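Local coordinates for regulation of enolase protein 1 (Saccharomyces cerevisiae, PDB 3O12) that acts in the galactose metabolic pathway through the GAL83 protein and may control the level of the enolase ENO1, at residues K56-R61 against W111-I116; G91-L96 against R146-R151; E117-H122 against W136-Y141. One frame throughout, in Å; residues are numbered along the deposited sequence. Where two conformers were deposited one is given.

Interaction 1. Residues K56-R61 against W111-I116; sequences KTDFWR and WLKAGI. With EDO (1,2-ethanediol), chain G; EDO (1,2-ethanediol), chain H.
Phe-59 and Trp-111 meet on one face of the branched, curled sheet of an all-beta fold, a sandwich of two antiparallel sheets consistent with a jelly roll. Strands 59-61 and 111-114 belong to this sheet without being hydrogen-bonded neighbours. Their axes come no closer than 8.9 Å, with N-to-C directions 133° apart, roughly antiparallel but strongly splayed, and side chains bridge the gap.

The tight part is built round the indole of Trp-111. Its CG is wedged between the backbone N and the carbonyl carbon (chi1 50°), and this swings the six-membered ring up against the backbone of Phe-59 and Trp-60. Phe-59 CB sits over that ring, 4.1 Å from its centroid, in an off-centre CH-pi contact. The phenyl ring beyond turns its edge to the indole face, a tilted edge-to-face pair with centroids 5.8 Å apart and planes at 55°. Trp-111 CZ2 lies 3.7 Å from Trp-60 N, and Met-103 and Arg-105 of strand 102-105 touch both Phe-59 and Trp-111.

Lys-113 runs fully extended beyond CG beside Phe-59, its CD 4.1 Å from Phe-59 CB. Its ammonium is modelled as a donor to Phe-59 O and has Gln-99 OE1 as a further partner, but NZ lies too close to a carbon of the chain G ethanediol for either to be placed with certainty. The salt bridge to Asp-58 is long and shares that doubt.

The other side is looser. Asp-58, partly exposed, carries two ethanediols, probably from the crystallisation liquor. The one that crowds NZ is modelled as a donor to OD1. The chain H molecule lies over one face of the Trp-60 ring, C2 3.7 Å from CD2, and its O2 donates to Asp-58 OD2 at 2.6 Å.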
loop_
_atom_site.group_PDB
_atom_site.type_symbol
_atom_site.label_atom_id
_atom_site.label_comp_id
_atom_site.label_asym_id
_atom_site.label_seq_id
_atom_site.Cartn_x
_atom_site.Cartn_y
_atom_site.Cartn_z
ATOM N N LYS A 56 -16.095 -3.312 -5.045
ATOM C CA LYS A 56 -16.326 -3.533 -3.621
ATOM C C LYS A 56 -15.115 -4.137 -2.922
ATOM O O LYS A 56 -15.222 -5.126 -2.189
ATOM C CB LYS A 56 -17.577 -4.391 -3.404
ATOM C CG LYS A 56 -18.865 -3.688 -3.810
ATOM C CD LYS A 56 -20.101 -4.413 -3.292
ATOM C CE LYS A 56 -20.726 -5.307 -4.356
ATOM N NZ LYS A 56 -19.835 -6.432 -4.760
ATOM N N THR A 57 -13.953 -3.535 -3.162
ATOM C CA THR A 57 -12.721 -3.955 -2.507
ATOM C C THR A 57 -12.198 -2.826 -1.614
ATOM O O THR A 57 -12.145 -1.668 -2.031
ATOM C CB THR A 57 -11.656 -4.405 -3.536
ATOM O OG1 THR A 57 -11.519 -3.414 -4.559
ATOM C CG2 THR A 57 -12.073 -5.724 -4.195
ATOM N N ASP A 58 -11.848 -3.158 -0.374
ATOM C CA ASP A 58 -11.441 -2.133 0.593
ATOM C C ASP A 58 -10.687 -2.756 1.770
ATOM O O ASP A 58 -10.771 -3.962 2.011
ATOM C CB ASP A 58 -12.685 -1.376 1.093
ATOM C CG ASP A 58 -12.363 -0.008 1.700
ATOM O OD1 ASP A 58 -11.203 0.455 1.624
ATOM O OD2 ASP A 58 -13.310 0.612 2.238
ATOM N N PHE A 59 -9.962 -1.918 2.509
ATOM C CA PHE A 59 -9.327 -2.321 3.758
ATOM C C PHE A 59 -9.670 -1.268 4.797
ATOM O O PHE A 59 -9.308 -0.102 4.637
ATOM C CB PHE A 59 -7.799 -2.366 3.615
ATOM C CG PHE A 59 -7.274 -3.565 2.873
ATOM C CD1 PHE A 59 -7.419 -4.850 3.394
ATOM C CD2 PHE A 59 -6.584 -3.396 1.680
ATOM C CE1 PHE A 59 -6.905 -5.954 2.709
ATOM C CE2 PHE A 59 -6.068 -4.497 0.989
ATOM C CZ PHE A 59 -6.234 -5.766 1.503
ATOM N N TRP A 60 -10.354 -1.677 5.859
ATOM C CA TRP A 60 -10.728 -0.758 6.933
ATOM C C TRP A 60 -11.130 -1.576 8.143
ATOM O O TRP A 60 -11.742 -2.623 7.991
ATOM C CB TRP A 60 -11.917 0.128 6.522
ATOM C CG TRP A 60 -12.199 1.200 7.535
ATOM C CD1 TRP A 60 -13.181 1.207 8.498
ATOM C CD2 TRP A 60 -11.467 2.418 7.698
ATOM N NE1 TRP A 60 -13.104 2.371 9.238
ATOM C CE2 TRP A 60 -12.058 3.124 8.767
ATOM C CE3 TRP A 60 -10.365 2.981 7.043
ATOM C CZ2 TRP A 60 -11.580 4.366 9.195
ATOM C CZ3 TRP A 60 -9.892 4.217 7.471
ATOM C CH2 TRP A 60 -10.504 4.894 8.540
ATOM N N ARG A 61 -10.802 -1.101 9.343
ATOM C CA ARG A 61 -11.265 -1.771 10.556
ATOM C C ARG A 61 -11.919 -0.809 11.540
ATOM O O ARG A 61 -11.236 -0.059 12.241
ATOM C CB ARG A 61 -10.135 -2.532 11.261
ATOM C CG ARG A 61 -10.001 -3.975 10.832
ATOM C CD ARG A 61 -9.007 -4.736 11.710
ATOM N NE ARG A 61 -9.558 -5.185 12.988
ATOM C CZ ARG A 61 -10.287 -6.288 13.145
ATOM N NH1 ARG A 61 -10.733 -6.623 14.349
ATOM N NH2 ARG A 61 -10.584 -7.052 12.102
ATOM N N TRP A 111 -2.126 -4.008 10.257
ATOM C CA TRP A 111 -1.614 -3.696 8.935
ATOM C C TRP A 111 -1.529 -2.199 8.731
ATOM O O TRP A 111 -2.044 -1.412 9.528
ATOM C CB TRP A 111 -2.475 -4.338 7.834
ATOM C CG TRP A 111 -3.984 -4.128 7.916
ATOM C CD1 TRP A 111 -4.903 -5.028 8.353
ATOM C CD2 TRP A 111 -4.733 -2.968 7.494
ATOM N NE1 TRP A 111 -6.173 -4.515 8.251
ATOM C CE2 TRP A 111 -6.100 -3.250 7.725
ATOM C CE3 TRP A 111 -4.383 -1.726 6.952
ATOM C CZ2 TRP A 111 -7.117 -2.333 7.445
ATOM C CZ3 TRP A 111 -5.395 -0.816 6.664
ATOM C CH2 TRP A 111 -6.744 -1.119 6.913
ATOM N N LEU A 112 -0.846 -1.804 7.671
ATOM C CA LEU A 112 -0.766 -0.418 7.253
ATOM C C LEU A 112 -0.926 -0.380 5.756
ATOM O O LEU A 112 -0.405 -1.245 5.053
ATOM C CB LEU A 112 0.591 0.178 7.633
ATOM C CG LEU A 112 0.787 1.589 7.060
ATOM C CD1 LEU A 112 1.197 2.612 8.124
ATOM C CD2 LEU A 112 1.753 1.564 5.874
ATOM N N LYS A 113 -1.649 0.606 5.249
ATOM C CA LYS A 113 -1.685 0.863 3.813
ATOM C C LYS A 113 -1.328 2.327 3.590
ATOM O O LYS A 113 -1.597 3.182 4.431
ATOM C CB LYS A 113 -3.050 0.529 3.201
ATOM C CG LYS A 113 -4.207 1.394 3.668
ATOM C CD LYS A 113 -5.539 0.993 3.004
ATOM C CE LYS A 113 -6.657 1.888 3.520
ATOM N NZ LYS A 113 -7.973 1.725 2.822
ATOM N N ALA A 114 -0.699 2.634 2.465
ATOM C CA ALA A 114 -0.333 4.013 2.157
ATOM C C ALA A 114 -0.248 4.193 0.660
ATOM O O ALA A 114 0.109 3.267 -0.059
ATOM C CB ALA A 114 1.007 4.360 2.797
ATOM N N GLY A 115 -0.583 5.378 0.183
ATOM C CA GLY A 115 -0.491 5.664 -1.239
ATOM C C GLY A 115 -1.427 6.780 -1.619
ATOM O O GLY A 115 -1.690 7.666 -0.807
ATOM N N ILE A 116 -1.918 6.742 -2.850
ATOM C CA ILE A 116 -2.844 7.756 -3.334
ATOM C C ILE A 116 -4.270 7.254 -3.193
ATOM O O ILE A 116 -4.553 6.069 -3.383
ATOM C CB ILE A 116 -2.542 8.125 -4.790
ATOM C CG1 ILE A 116 -1.252 8.939 -4.862
ATOM C CG2 ILE A 116 -3.705 8.906 -5.408
ATOM C CD1 ILE A 116 -1.345 10.298 -4.190
HETATM C C1 EDO G . -8.904 5.042 3.635
HETATM O O1 EDO G . -8.135 5.038 2.427
HETATM C C2 EDO G . -9.666 3.730 3.749
HETATM O O2 EDO G . -10.326 3.409 2.516
HETATM C C1 EDO H . -13.183 4.727 5.004
HETATM O O1 EDO H . -13.981 5.517 4.117
HETATM C C2 EDO H . -13.434 3.249 4.728
HETATM O O2 EDO H . -12.943 2.926 3.422
#

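Interaction 2. Residues G91-L96 against R146-R151; sequences GSYESL and RDFWLR
At one end of the seven-stranded sheet of the beta sandwich, Arg-146, just before strand 148-155, folds over Gly-91 and Ser-92, where the chain leaves the neighbouring antiparallel strand 83-91. The arginine covers the loop mainly by van der Waals contact, with no direct hydrogen bond joining the two segments. Its CG rests 3.4 Å from Gly-91 O, and a bend about CG-CD (chi3 68°) brings the guanidinium back so that the same carbonyl oxygen lies over one of its faces, toward the rim. NH2 then reaches 3.4 Å from Ser-92 CA. Arg-146 NH2 stays 5.1 Å from Glu-94 OE2, opposite charges near each other but not in contact, which may attract weakly. Tyr-93 N is buried here and has no hydrogen-bonding partner in the model.

Deeper in, Tyr-93 and Phe-148 cross at about a right angle, and both also pack on Ile-116 of the facing sheet, which places them between the two layers. The phenol oxygen comes in at the edge of the phenyl ring, near its plane, with Tyr-93 OH 3.6 Å from Phe-148 CE2. A water lies 3.0 Å from Arg-146 O and, more weakly held, 3.4 Å from Gly-91 O.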
loop_
_atom_site.group_PDB
_atom_site.type_symbol
_atom_site.label_atom_id
_atom_site.label_comp_id
_atom_site.label_asym_id
_atom_site.label_seq_id
_atom_site.Cartn_x
_atom_site.Cartn_y
_atom_site.Cartn_z
ATOM N N GLY A 91 -0.906 4.402 -11.357
ATOM C CA GLY A 91 -2.326 4.117 -11.386
ATOM C C GLY A 91 -3.098 5.111 -12.223
ATOM O O GLY A 91 -2.649 6.237 -12.451
ATOM N N SER A 92 -4.266 4.680 -12.684
ATOM C CA SER A 92 -5.154 5.526 -13.469
ATOM C C SER A 92 -6.399 5.895 -12.663
ATOM O O SER A 92 -7.491 5.396 -12.935
ATOM C CB SER A 92 -5.559 4.789 -14.743
ATOM O OG SER A 92 -4.421 4.363 -15.473
ATOM N N TYR A 93 -6.240 6.772 -11.676
ATOM C CA TYR A 93 -7.328 7.085 -10.751
ATOM C C TYR A 93 -8.399 7.932 -11.426
ATOM O O TYR A 93 -8.081 8.830 -12.203
ATOM C CB TYR A 93 -6.792 7.795 -9.506
ATOM C CG TYR A 93 -5.545 7.134 -8.978
ATOM C CD1 TYR A 93 -5.621 6.089 -8.064
ATOM C CD2 TYR A 93 -4.289 7.531 -9.426
ATOM C CE1 TYR A 93 -4.478 5.471 -7.602
ATOM C CE2 TYR A 93 -3.143 6.922 -8.963
ATOM C CZ TYR A 93 -3.244 5.896 -8.053
ATOM O OH TYR A 93 -2.102 5.285 -7.605
ATOM N N GLU A 94 -9.662 7.644 -11.117
ATOM C CA GLU A 94 -10.778 8.319 -11.778
ATOM C C GLU A 94 -12.042 8.462 -10.925
ATOM O O GLU A 94 -12.960 9.186 -11.309
ATOM C CB GLU A 94 -11.125 7.606 -13.088
ATOM C CG GLU A 94 -10.053 7.705 -14.158
ATOM C CD GLU A 94 -10.239 6.690 -15.268
ATOM O OE1 GLU A 94 -11.263 5.972 -15.254
ATOM O OE2 GLU A 94 -9.360 6.605 -16.150
ATOM N N SER A 95 -12.099 7.788 -9.778
ATOM C CA SER A 95 -13.321 7.793 -8.971
ATOM C C SER A 95 -13.086 7.888 -7.467
ATOM O O SER A 95 -12.043 7.470 -6.955
ATOM C CB SER A 95 -14.161 6.547 -9.272
ATOM O OG SER A 95 -14.396 6.404 -10.662
ATOM N N LEU A 96 -14.082 8.423 -6.765
ATOM C CA LEU A 96 -14.060 8.511 -5.312
ATOM C C LEU A 96 -13.657 7.182 -4.661
ATOM O O LEU A 96 -14.233 6.132 -4.948
ATOM C CB LEU A 96 -15.428 8.961 -4.786
ATOM C CG LEU A 96 -15.569 9.134 -3.270
ATOM C CD1 LEU A 96 -14.673 10.257 -2.760
ATOM C CD2 LEU A 96 -17.023 9.386 -2.886
ATOM N N ARG A 146 -0.227 9.991 -10.693
ATOM C CA ARG A 146 -0.192 8.842 -11.597
ATOM C C ARG A 146 1.175 8.161 -11.694
ATOM O O ARG A 146 1.324 7.160 -12.397
ATOM C CB ARG A 146 -0.715 9.226 -12.985
ATOM C CG ARG A 146 -2.205 9.541 -12.988
ATOM C CD ARG A 146 -2.641 10.214 -14.281
ATOM N NE ARG A 146 -2.563 9.317 -15.430
ATOM C CZ ARG A 146 -3.552 8.519 -15.821
ATOM N NH1 ARG A 146 -3.393 7.738 -16.882
ATOM N NH2 ARG A 146 -4.699 8.500 -15.154
ATOM N N ASP A 147 2.163 8.691 -10.980
ATOM C CA ASP A 147 3.499 8.096 -11.004
ATOM C C ASP A 147 4.278 8.529 -9.773
ATOM O O ASP A 147 4.757 9.662 -9.693
ATOM C CB ASP A 147 4.232 8.523 -12.273
ATOM C CG ASP A 147 5.516 7.750 -12.512
ATOM O OD1 ASP A 147 5.857 6.852 -11.717
ATOM O OD2 ASP A 147 6.195 8.041 -13.527
ATOM N N PHE A 148 4.382 7.636 -8.792
ATOM C CA PHE A 148 5.118 7.958 -7.581
ATOM C C PHE A 148 5.768 6.700 -7.026
ATOM O O PHE A 148 5.441 5.585 -7.447
ATOM C CB PHE A 148 4.202 8.598 -6.518
ATOM C CG PHE A 148 3.123 7.678 -6.000
ATOM C CD1 PHE A 148 3.330 6.909 -4.853
ATOM C CD2 PHE A 148 1.903 7.569 -6.655
ATOM C CE1 PHE A 148 2.337 6.054 -4.367
ATOM C CE2 PHE A 148 0.909 6.700 -6.174
ATOM C CZ PHE A 148 1.133 5.948 -5.030
ATOM N N TRP A 149 6.699 6.893 -6.097
ATOM C CA TRP A 149 7.344 5.795 -5.391
ATOM C C TRP A 149 7.017 5.871 -3.909
ATOM O O TRP A 149 6.820 6.959 -3.344
ATOM C CB TRP A 149 8.872 5.849 -5.533
ATOM C CG TRP A 149 9.422 5.523 -6.904
ATOM C CD1 TRP A 149 9.959 4.336 -7.305
ATOM C CD2 TRP A 149 9.512 6.408 -8.027
ATOM N NE1 TRP A 149 10.371 4.423 -8.613
ATOM C CE2 TRP A 149 10.106 5.684 -9.082
ATOM C CE3 TRP A 149 9.139 7.738 -8.244
ATOM C CZ2 TRP A 149 10.345 6.252 -10.340
ATOM C CZ3 TRP A 149 9.373 8.304 -9.499
ATOM C CH2 TRP A 149 9.969 7.556 -10.528
ATOM N N LEU A 150 6.973 4.708 -3.275
ATOM C CA LEU A 150 6.870 4.604 -1.823
ATOM C C LEU A 150 8.025 3.809 -1.279
ATOM O O LEU A 150 8.482 2.854 -1.908
ATOM C CB LEU A 150 5.577 3.904 -1.405
ATOM C CG LEU A 150 4.316 4.709 -1.689
ATOM C CD1 LEU A 150 3.082 3.819 -1.653
ATOM C CD2 LEU A 150 4.178 5.896 -0.711
ATOM N N ARG A 151 8.483 4.175 -0.092
ATOM C CA ARG A 151 9.499 3.429 0.622
ATOM C C ARG A 151 9.013 3.263 2.043
ATOM O O ARG A 151 8.632 4.230 2.710
ATOM C CB ARG A 151 10.846 4.158 0.597
ATOM C CG ARG A 151 11.934 3.476 1.413
ATOM C CD ARG A 151 13.209 4.298 1.415
ATOM N NE ARG A 151 13.847 4.287 0.106
ATOM C CZ ARG A 151 14.898 5.033 -0.226
ATOM N NH1 ARG A 151 15.425 5.869 0.659
ATOM N NH2 ARG A 151 15.422 4.935 -1.438
HETATM O O HOH W 1 -0.129 5.984 -14.758
#

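Interaction 3. Residues E117-H122 against W136-Y141; sequences EISDGH and WSTAVY. With EDO (1,2-ethanediol), chain G.
An ethanediol, probably from the crystallisation liquor, sits at, and may mark, a small pocket where Glu-117 reaches toward the indole of Trp-136. With CG anti to the backbone N (chi1 178°) and the chain extended beyond it, the glutamate carries its carboxylate out across the intervening strand to the tryptophan. The two side chains cross at about a right angle, with carboxylate and ring planes 56° apart. Trp-136 NE1 donates only weakly to Glu-117 OE1, at 3.4 Å and with a bent N-H...O angle of 127°. Its stronger partner is Ser-126 OG, which is also weakly bonded to OE1, so serine, indole and carboxylate form a small polar cluster. The other carboxylate oxygen, OE2, accepts a short bond of 2.6 Å from ethanediol O1, while C1 of the same molecule lies over one face of the indole, 3.7 Å from Trp-136 NE1.

Glu-117 and Ser-119 reach across strand 122-131 to Trp-136 and Thr-138 two strands away in the same antiparallel sheet, whereas His-122, at the start of that middle strand, meets Val-140 on the adjacent one. A type II' turn from Ser-119 to His-122 closes the hairpin of strands 110-119 and 122-131. Met-124 on the middle strand touches Ser-119, Thr-138 and Val-140. Ser-119 OG stands 4.2 Å from Thr-138 OG1, a loose approach.

Beyond the turn the contact is exposed and made by van der Waals touching. The imidazole meets the valine obliquely, with His-122 CD2 3.8 Å from Val-140 CG2 and CB 4.1 Å from Val-140 CG1.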
loop_
_atom_site.group_PDB
_atom_site.type_symbol
_atom_site.label_atom_id
_atom_site.label_comp_id
_atom_site.label_asym_id
_atom_site.label_seq_id
_atom_site.Cartn_x
_atom_site.Cartn_y
_atom_site.Cartn_z
ATOM N N GLU A 117 -5.164 8.161 -2.826
ATOM C CA GLU A 117 -6.569 7.833 -2.684
ATOM C C GLU A 117 -7.352 9.041 -3.145
ATOM O O GLU A 117 -6.932 10.175 -2.919
ATOM C CB GLU A 117 -6.901 7.549 -1.224
ATOM C CG GLU A 117 -8.362 7.239 -0.973
ATOM C CD GLU A 117 -8.687 7.170 0.501
ATOM O OE1 GLU A 117 -7.987 7.840 1.290
ATOM O OE2 GLU A 117 -9.645 6.454 0.866
ATOM N N ILE A 118 -8.481 8.809 -3.797
ATOM C CA ILE A 118 -9.363 9.925 -4.141
ATOM C C ILE A 118 -10.387 10.137 -3.028
ATOM O O ILE A 118 -11.287 9.321 -2.839
ATOM C CB ILE A 118 -10.083 9.695 -5.475
ATOM C CG1 ILE A 118 -9.084 9.321 -6.571
ATOM C CG2 ILE A 118 -10.873 10.932 -5.873
ATOM C CD1 ILE A 118 -7.877 10.228 -6.641
ATOM N N SER A 119 -10.231 11.224 -2.277
ATOM C CA SER A 119 -11.158 11.547 -1.200
ATOM C C SER A 119 -11.287 13.057 -1.070
ATOM O O SER A 119 -10.366 13.799 -1.415
ATOM C CB SER A 119 -10.700 10.936 0.126
ATOM O OG SER A 119 -9.518 11.557 0.602
ATOM N N ASP A 120 -12.430 13.506 -0.563
ATOM C CA ASP A 120 -12.751 14.927 -0.554
ATOM C C ASP A 120 -12.680 15.462 -1.983
ATOM O O ASP A 120 -13.430 15.019 -2.851
ATOM C CB ASP A 120 -11.810 15.701 0.374
ATOM C CG ASP A 120 -12.559 16.545 1.391
ATOM O OD1 ASP A 120 -12.079 16.663 2.539
ATOM O OD2 ASP A 120 -13.631 17.085 1.046
ATOM N N GLY A 121 -11.762 16.386 -2.238
ATOM C CA GLY A 121 -11.701 17.031 -3.536
ATOM C C GLY A 121 -10.630 16.561 -4.508
ATOM O O GLY A 121 -10.752 16.791 -5.713
ATOM N N HIS A 122 -9.589 15.899 -4.013
ATOM C CA HIS A 122 -8.408 15.676 -4.842
ATOM C C HIS A 122 -7.777 14.292 -4.714
ATOM O O HIS A 122 -8.252 13.432 -3.964
ATOM C CB HIS A 122 -7.337 16.712 -4.498
ATOM C CG HIS A 122 -7.882 18.066 -4.172
ATOM N ND1 HIS A 122 -7.784 19.135 -5.036
ATOM C CD2 HIS A 122 -8.530 18.526 -3.076
ATOM C CE1 HIS A 122 -8.349 20.196 -4.486
ATOM N NE2 HIS A 122 -8.808 19.853 -3.296
ATOM N N TRP A 136 -6.421 6.861 10.173
ATOM C CA TRP A 136 -6.288 7.365 8.816
ATOM C C TRP A 136 -5.813 8.807 8.818
ATOM O O TRP A 136 -6.381 9.653 9.502
ATOM C CB TRP A 136 -7.677 7.267 8.179
ATOM C CG TRP A 136 -7.860 7.764 6.779
ATOM C CD1 TRP A 136 -6.928 7.819 5.775
ATOM C CD2 TRP A 136 -9.093 8.208 6.209
ATOM N NE1 TRP A 136 -7.509 8.297 4.619
ATOM C CE2 TRP A 136 -8.836 8.548 4.863
ATOM C CE3 TRP A 136 -10.393 8.351 6.709
ATOM C CZ2 TRP A 136 -9.832 9.029 4.016
ATOM C CZ3 TRP A 136 -11.378 8.834 5.868
ATOM C CH2 TRP A 136 -11.091 9.162 4.534
ATOM N N SER A 137 -4.764 9.091 8.055
ATOM C CA SER A 137 -4.292 10.454 7.859
ATOM C C SER A 137 -4.218 10.744 6.375
ATOM O O SER A 137 -3.891 9.858 5.583
ATOM C CB SER A 137 -2.919 10.655 8.496
ATOM O OG SER A 137 -2.558 12.028 8.469
ATOM N N THR A 138 -4.516 11.976 5.991
ATOM C CA THR A 138 -4.560 12.309 4.585
ATOM C C THR A 138 -4.260 13.763 4.360
ATOM O O THR A 138 -4.476 14.600 5.242
ATOM C CB THR A 138 -5.938 11.947 3.996
ATOM O OG1 THR A 138 -5.880 12.015 2.563
ATOM C CG2 THR A 138 -7.023 12.887 4.540
ATOM N N ALA A 139 -3.758 14.049 3.166
ATOM C CA ALA A 139 -3.495 15.410 2.746
ATOM C C ALA A 139 -3.447 15.455 1.226
ATOM O O ALA A 139 -3.159 14.459 0.578
ATOM C CB ALA A 139 -2.178 15.889 3.332
ATOM N N VAL A 140 -3.731 16.612 0.642
ATOM C CA VAL A 140 -3.630 16.734 -0.810
ATOM C C VAL A 140 -2.200 16.440 -1.248
ATOM O O VAL A 140 -1.255 16.946 -0.645
ATOM C CB VAL A 140 -4.028 18.149 -1.274
ATOM C CG1 VAL A 140 -3.910 18.269 -2.788
ATOM C CG2 VAL A 140 -5.438 18.466 -0.817
ATOM N N TYR A 141 -2.034 15.608 -2.278
ATOM C CA TYR A 141 -0.701 15.263 -2.765
ATOM C C TYR A 141 -0.184 16.303 -3.752
ATOM O O TYR A 141 -0.878 16.665 -4.702
ATOM C CB TYR A 141 -0.708 13.881 -3.422
ATOM C CG TYR A 141 0.653 13.404 -3.888
ATOM C CD1 TYR A 141 1.734 13.348 -3.014
ATOM C CD2 TYR A 141 0.853 12.990 -5.202
ATOM C CE1 TYR A 141 2.985 12.900 -3.441
ATOM C CE2 TYR A 141 2.092 12.537 -5.636
ATOM C CZ TYR A 141 3.151 12.490 -4.750
ATOM O OH TYR A 141 4.385 12.052 -5.175
HETATM C C1 EDO G . -8.904 5.042 3.635
HETATM O O1 EDO G . -8.135 5.038 2.427
HETATM C C2 EDO G . -9.666 3.730 3.749
HETATM O O2 EDO G . -10.326 3.409 2.516
#

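How the interactions relate
The three contacts sit close together, their centres 12 to 14 Å apart. Interactions 1 and 3 follow each other along strand 110-119 of the branched sheet and share the chain G ethanediol; Trp-60 CH2 packs on Trp-136 CB at 3.7 Å between them. Interaction 2 belongs to the seven-stranded sheet and its adjoining loop. Along the chain its segments alternate with those of interaction 1, whereas both segments of interaction 3 fall between its own two. Ile-116 packs between the layers and touches segments of the other two interactions, through Phe-148 and Tyr-141, while the side chains of interactions 1 and 3 meet on the other face of strand 110-119.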